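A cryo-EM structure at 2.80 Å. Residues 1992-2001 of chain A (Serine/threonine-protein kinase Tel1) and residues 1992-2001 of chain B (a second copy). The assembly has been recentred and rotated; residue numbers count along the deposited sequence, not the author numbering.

Chain A, residues 1992-2001: GLSNSLLQSQ
Chain B, residues 1992-2001: GLSNSLLQSQ

Small side chains let helices pack closely, and the two-fold contact between two copies of the Tel1 kinase illustrates the principle. In each chain the stretch enters as a helix already under way, with phi/psi near -65/-40 from Gly1992(A) to Asn1995(A), and likewise in chain B, and i-to-i+4 bonds such as Leu1997(A) N to Leu1993(A) O at 2.9 Å. Towards the end the helix loosens: Ser2000(A) N reaches Ser1996(A) O only weakly, at 3.5 Å, Ser2000(A) sits at -82/6, as does Ser2000(B), and phi of Gln2001(A) and Gln2001(B) turns positive, at 53°. The helix axes approach to 8.6 Å and cross at 77°. Across the exact two-fold, the CA of Ser1996(A) lies 5.9 Å from the CA of Leu1997(B), and the reciprocal pair repeats this spacing.

At the centre, Ser1996(A) and Ser1996(B), their CBs directed toward the partner, adopt chi1 p (78°). The two OG atoms, Ser1996(A) OG and Ser1996(B) OG, stand 3.6 Å apart without a hydrogen bond between them. Each donates instead within its own helix, Ser1996(A) OG to Leu1993(A) O at 2.8 Å, so the polar group is satisfied locally while the small side chain permits close approach. Ser2000(A), chi1 m (-52°), does likewise: Ser2000(A) OG donates to Ser1996(A) O at 3.1 Å and also packs 3.7 Å from Ser1996(B) CB.

The leucines at the contact start sideways, but their ends come nearer the partner. Leu1993(A) (m, p) meets its symmetry mate, CD2 of Leu1993(A) to CD2 of Leu1993(B), at 4.2 Å, an apolar contact. Leu1997(A), with chi1 at -101° between wells and chi2 t, brings Leu1997(A) CD2 to 3.9 Å from Ser1996(B) OG. No hydrogen bond crosses between the stretches; their 382 Å² of buried surface reflects packing.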

ATOM      1  N   GLY A1992     -10.417  22.113  -9.354  1.00 30.28           N
ATOM      2  CA  GLY A1992     -11.272  22.989  -8.569  1.00 30.28           C
ATOM      3  C   GLY A1992     -10.629  23.436  -7.271  1.00 30.28           C
ATOM      4  O   GLY A1992     -10.795  24.583  -6.848  1.00 30.28           O
ATOM      5  N   LEU A1993      -9.879  22.547  -6.627  1.00 30.76           N
ATOM      6  CA  LEU A1993      -9.183  22.923  -5.404  1.00 30.76           C
ATOM      7  C   LEU A1993      -8.097  23.951  -5.678  1.00 30.76           C
ATOM      8  O   LEU A1993      -7.943  24.913  -4.921  1.00 30.76           O
ATOM      9  CB  LEU A1993      -8.583  21.690  -4.738  1.00 30.76           C
ATOM     10  CG  LEU A1993      -9.479  20.852  -3.837  1.00 30.76           C
ATOM     11  CD1 LEU A1993     -10.412  19.988  -4.652  1.00 30.76           C
ATOM     12  CD2 LEU A1993      -8.625  20.011  -2.929  1.00 30.76           C
ATOM     13  N   SER A1994      -7.331  23.766  -6.747  1.00 30.61           N
ATOM     14  CA  SER A1994      -6.318  24.756  -7.076  1.00 30.61           C
ATOM     15  C   SER A1994      -6.949  26.059  -7.529  1.00 30.61           C
ATOM     16  O   SER A1994      -6.382  27.127  -7.299  1.00 30.61           O
ATOM     17  CB  SER A1994      -5.378  24.210  -8.140  1.00 30.61           C
ATOM     18  OG  SER A1994      -6.110  23.635  -9.194  1.00 30.61           O
ATOM     19  N   ASN A1995      -8.130  26.003  -8.136  1.00 30.81           N
ATOM     20  CA  ASN A1995      -8.842  27.229  -8.471  1.00 30.81           C
ATOM     21  C   ASN A1995      -9.219  28.000  -7.218  1.00 30.81           C
ATOM     22  O   ASN A1995      -9.019  29.217  -7.135  1.00 30.81           O
ATOM     23  CB  ASN A1995     -10.085  26.898  -9.282  1.00 30.81           C
ATOM     24  CG  ASN A1995     -10.740  28.121  -9.853  1.00 30.81           C
ATOM     25  OD1 ASN A1995     -10.070  29.077 -10.219  1.00 30.81           O
ATOM     26  ND2 ASN A1995     -12.059  28.100  -9.932  1.00 30.81           N
ATOM     27  N   SER A1996      -9.771  27.308  -6.225  1.00 31.08           N
ATOM     28  CA  SER A1996     -10.119  27.982  -4.980  1.00 31.08           C
ATOM     29  C   SER A1996      -8.887  28.499  -4.256  1.00 31.08           C
ATOM     30  O   SER A1996      -8.958  29.521  -3.575  1.00 31.08           O
ATOM     31  CB  SER A1996     -10.907  27.044  -4.078  1.00 31.08           C
ATOM     32  OG  SER A1996     -10.048  26.132  -3.440  1.00 31.08           O
ATOM     33  N   LEU A1997      -7.758  27.805  -4.373  1.00 31.14           N
ATOM     34  CA  LEU A1997      -6.533  28.283  -3.741  1.00 31.14           C
ATOM     35  C   LEU A1997      -5.938  29.472  -4.475  1.00 31.14           C
ATOM     36  O   LEU A1997      -5.210  30.266  -3.875  1.00 31.14           O
ATOM     37  CB  LEU A1997      -5.503  27.165  -3.673  1.00 31.14           C
ATOM     38  CG  LEU A1997      -5.295  26.412  -2.371  1.00 31.14           C
ATOM     39  CD1 LEU A1997      -4.180  25.433  -2.563  1.00 31.14           C
ATOM     40  CD2 LEU A1997      -4.954  27.363  -1.264  1.00 31.14           C
ATOM     41  N   LEU A1998      -6.195  29.587  -5.776  1.00 31.27           N
ATOM     42  CA  LEU A1998      -5.725  30.740  -6.531  1.00 31.27           C
ATOM     43  C   LEU A1998      -6.586  31.959  -6.264  1.00 31.27           C
ATOM     44  O   LEU A1998      -6.063  33.068  -6.135  1.00 31.27           O
ATOM     45  CB  LEU A1998      -5.715  30.430  -8.024  1.00 31.27           C
ATOM     46  CG  LEU A1998      -4.627  29.516  -8.568  1.00 31.27           C
ATOM     47  CD1 LEU A1998      -5.019  29.008  -9.922  1.00 31.27           C
ATOM     48  CD2 LEU A1998      -3.340  30.266  -8.652  1.00 31.27           C
ATOM     49  N   GLN A1999      -7.904  31.779  -6.183  1.00 38.54           N
ATOM     50  CA  GLN A1999      -8.784  32.914  -5.925  1.00 38.54           C
ATOM     51  C   GLN A1999      -8.532  33.549  -4.568  1.00 38.54           C
ATOM     52  O   GLN A1999      -8.928  34.695  -4.350  1.00 38.54           O
ATOM     53  CB  GLN A1999     -10.237  32.490  -6.035  1.00 38.54           C
ATOM     54  CG  GLN A1999     -10.683  32.306  -7.458  1.00 38.54           C
ATOM     55  CD  GLN A1999     -12.109  31.829  -7.558  1.00 38.54           C
ATOM     56  OE1 GLN A1999     -12.637  31.213  -6.635  1.00 38.54           O
ATOM     57  NE2 GLN A1999     -12.745  32.114  -8.685  1.00 38.54           N
ATOM     58  N   SER A2000      -7.891  32.838  -3.657  1.00 40.86           N
ATOM     59  CA  SER A2000      -7.448  33.403  -2.395  1.00 40.86           C
ATOM     60  C   SER A2000      -6.131  34.144  -2.524  1.00 40.86           C
ATOM     61  O   SER A2000      -5.582  34.577  -1.509  1.00 40.86           O
ATOM     62  CB  SER A2000      -7.317  32.296  -1.354  1.00 40.86           C
ATOM     63  OG  SER A2000      -8.505  31.531  -1.290  1.00 40.86           O
ATOM     64  N   GLN A2001      -5.628  34.296  -3.746  1.00 42.99           N
ATOM     65  CA  GLN A2001      -4.324  34.889  -4.015  1.00 42.99           C
ATOM     66  C   GLN A2001      -3.222  34.214  -3.210  1.00 42.99           C
ATOM     67  O   GLN A2001      -2.496  33.367  -3.728  1.00 42.99           O
ATOM     68  CB  GLN A2001      -4.349  36.390  -3.735  1.00 42.99           C
ATOM     69  CG  GLN A2001      -4.669  37.249  -4.959  1.00 42.99           C
ATOM     70  CD  GLN A2001      -6.058  37.006  -5.516  1.00 42.99           C
ATOM     71  OE1 GLN A2001      -7.058  37.275  -4.856  1.00 42.99           O
ATOM     72  NE2 GLN A2001      -6.123  36.498  -6.739  1.00 42.99           N
TER
ATOM     73  N   GLY B1992      -6.118  24.689   6.165  1.00 30.12           N
ATOM     74  CA  GLY B1992      -5.966  25.805   5.245  1.00 30.12           C
ATOM     75  C   GLY B1992      -6.692  25.591   3.931  1.00 30.12           C
ATOM     76  O   GLY B1992      -7.263  26.527   3.366  1.00 30.12           O
ATOM     77  N   LEU B1993      -6.693  24.359   3.431  1.00 30.64           N
ATOM     78  CA  LEU B1993      -7.418  24.064   2.203  1.00 30.64           C
ATOM     79  C   LEU B1993      -8.918  24.211   2.396  1.00 30.64           C
ATOM     80  O   LEU B1993      -9.609  24.765   1.536  1.00 30.64           O
ATOM     81  CB  LEU B1993      -7.085  22.659   1.717  1.00 30.64           C
ATOM     82  CG  LEU B1993      -5.825  22.465   0.885  1.00 30.64           C
ATOM     83  CD1 LEU B1993      -4.592  22.481   1.759  1.00 30.64           C
ATOM     84  CD2 LEU B1993      -5.926  21.172   0.123  1.00 30.64           C
ATOM     85  N   SER B1994      -9.445  23.718   3.512  1.00 30.50           N
ATOM     86  CA  SER B1994     -10.867  23.887   3.762  1.00 30.50           C
ATOM     87  C   SER B1994     -11.210  25.341   4.027  1.00 30.50           C
ATOM     88  O   SER B1994     -12.311  25.782   3.694  1.00 30.50           O
ATOM     89  CB  SER B1994     -11.303  23.007   4.923  1.00 30.50           C
ATOM     90  OG  SER B1994     -10.419  23.148   6.007  1.00 30.50           O
ATOM     91  N   ASN B1995     -10.282  26.110   4.586  1.00 30.66           N
ATOM     92  CA  ASN B1995     -10.508  27.540   4.739  1.00 30.66           C
ATOM     93  C   ASN B1995     -10.644  28.219   3.387  1.00 30.66           C
ATOM     94  O   ASN B1995     -11.557  29.022   3.167  1.00 30.66           O
ATOM     95  CB  ASN B1995      -9.367  28.161   5.531  1.00 30.66           C
ATOM     96  CG  ASN B1995      -9.646  29.582   5.922  1.00 30.66           C
ATOM     97  OD1 ASN B1995     -10.782  29.944   6.198  1.00 30.66           O
ATOM     98  ND2 ASN B1995      -8.609  30.401   5.946  1.00 30.66           N
ATOM     99  N   SER B1996      -9.738  27.912   2.463  1.00 30.98           N
ATOM    100  CA  SER B1996      -9.836  28.499   1.132  1.00 30.98           C
ATOM    101  C   SER B1996     -11.087  28.039   0.404  1.00 30.98           C
ATOM    102  O   SER B1996     -11.643  28.789  -0.397  1.00 30.98           O
ATOM    103  CB  SER B1996      -8.596  28.159   0.317  1.00 30.98           C
ATOM    104  OG  SER B1996      -8.668  26.842  -0.169  1.00 30.98           O
ATOM    105  N   LEU B1997     -11.538  26.811   0.652  1.00 31.21           N
ATOM    106  CA  LEU B1997     -12.764  26.337   0.019  1.00 31.21           C
ATOM    107  C   LEU B1997     -14.003  26.970   0.630  1.00 31.21           C
ATOM    108  O   LEU B1997     -15.041  27.055  -0.030  1.00 31.21           O
ATOM    109  CB  LEU B1997     -12.864  24.824   0.131  1.00 31.21           C
ATOM    110  CG  LEU B1997     -12.500  23.956  -1.061  1.00 31.21           C
ATOM    111  CD1 LEU B1997     -12.764  22.527  -0.705  1.00 31.21           C
ATOM    112  CD2 LEU B1997     -13.314  24.342  -2.259  1.00 31.21           C
ATOM    113  N   LEU B1998     -13.930  27.377   1.895  1.00 31.32           N
ATOM    114  CA  LEU B1998     -15.050  28.063   2.525  1.00 31.32           C
ATOM    115  C   LEU B1998     -15.131  29.509   2.076  1.00 31.32           C
ATOM    116  O   LEU B1998     -16.226  30.020   1.836  1.00 31.32           O
ATOM    117  CB  LEU B1998     -14.928  27.997   4.043  1.00 31.32           C
ATOM    118  CG  LEU B1998     -15.226  26.678   4.739  1.00 31.32           C
ATOM    119  CD1 LEU B1998     -14.661  26.696   6.127  1.00 31.32           C
ATOM    120  CD2 LEU B1998     -16.702  26.461   4.787  1.00 31.32           C
ATOM    121  N   GLN B1999     -13.987  30.184   1.961  1.00 38.40           N
ATOM    122  CA  GLN B1999     -14.001  31.578   1.531  1.00 38.40           C
ATOM    123  C   GLN B1999     -14.537  31.747   0.119  1.00 38.40           C
ATOM    124  O   GLN B1999     -14.936  32.852  -0.252  1.00 38.40           O
ATOM    125  CB  GLN B1999     -12.608  32.174   1.630  1.00 38.40           C
ATOM    126  CG  GLN B1999     -12.207  32.483   3.044  1.00 38.40           C
ATOM    127  CD  GLN B1999     -10.802  33.019   3.140  1.00 38.40           C
ATOM    128  OE1 GLN B1999      -9.966  32.764   2.276  1.00 38.40           O
ATOM    129  NE2 GLN B1999     -10.533  33.773   4.196  1.00 38.40           N
ATOM    130  N   SER B2000     -14.553  30.688  -0.672  1.00 40.65           N
ATOM    131  CA  SER B2000     -15.197  30.694  -1.972  1.00 40.65           C
ATOM    132  C   SER B2000     -16.692  30.457  -1.877  1.00 40.65           C
ATOM    133  O   SER B2000     -17.348  30.324  -2.913  1.00 40.65           O
ATOM    134  CB  SER B2000     -14.563  29.633  -2.866  1.00 40.65           C
ATOM    135  OG  SER B2000     -13.156  29.779  -2.888  1.00 40.65           O
ATOM    136  N   GLN B2001     -17.232  30.407  -0.663  1.00 42.55           N
ATOM    137  CA  GLN B2001     -18.630  30.080  -0.411  1.00 42.55           C
ATOM    138  C   GLN B2001     -19.031  28.773  -1.081  1.00 42.55           C
ATOM    139  O   GLN B2001     -19.089  27.729  -0.434  1.00 42.55           O
ATOM    140  CB  GLN B2001     -19.537  31.219  -0.871  1.00 42.55           C
ATOM    141  CG  GLN B2001     -19.877  32.229   0.225  1.00 42.55           C
ATOM    142  CD  GLN B2001     -18.667  32.978   0.748  1.00 42.55           C
ATOM    143  OE1 GLN B2001     -18.028  33.732   0.018  1.00 42.55           O
ATOM    144  NE2 GLN B2001     -18.350  32.775   2.020  1.00 42.55           N
TER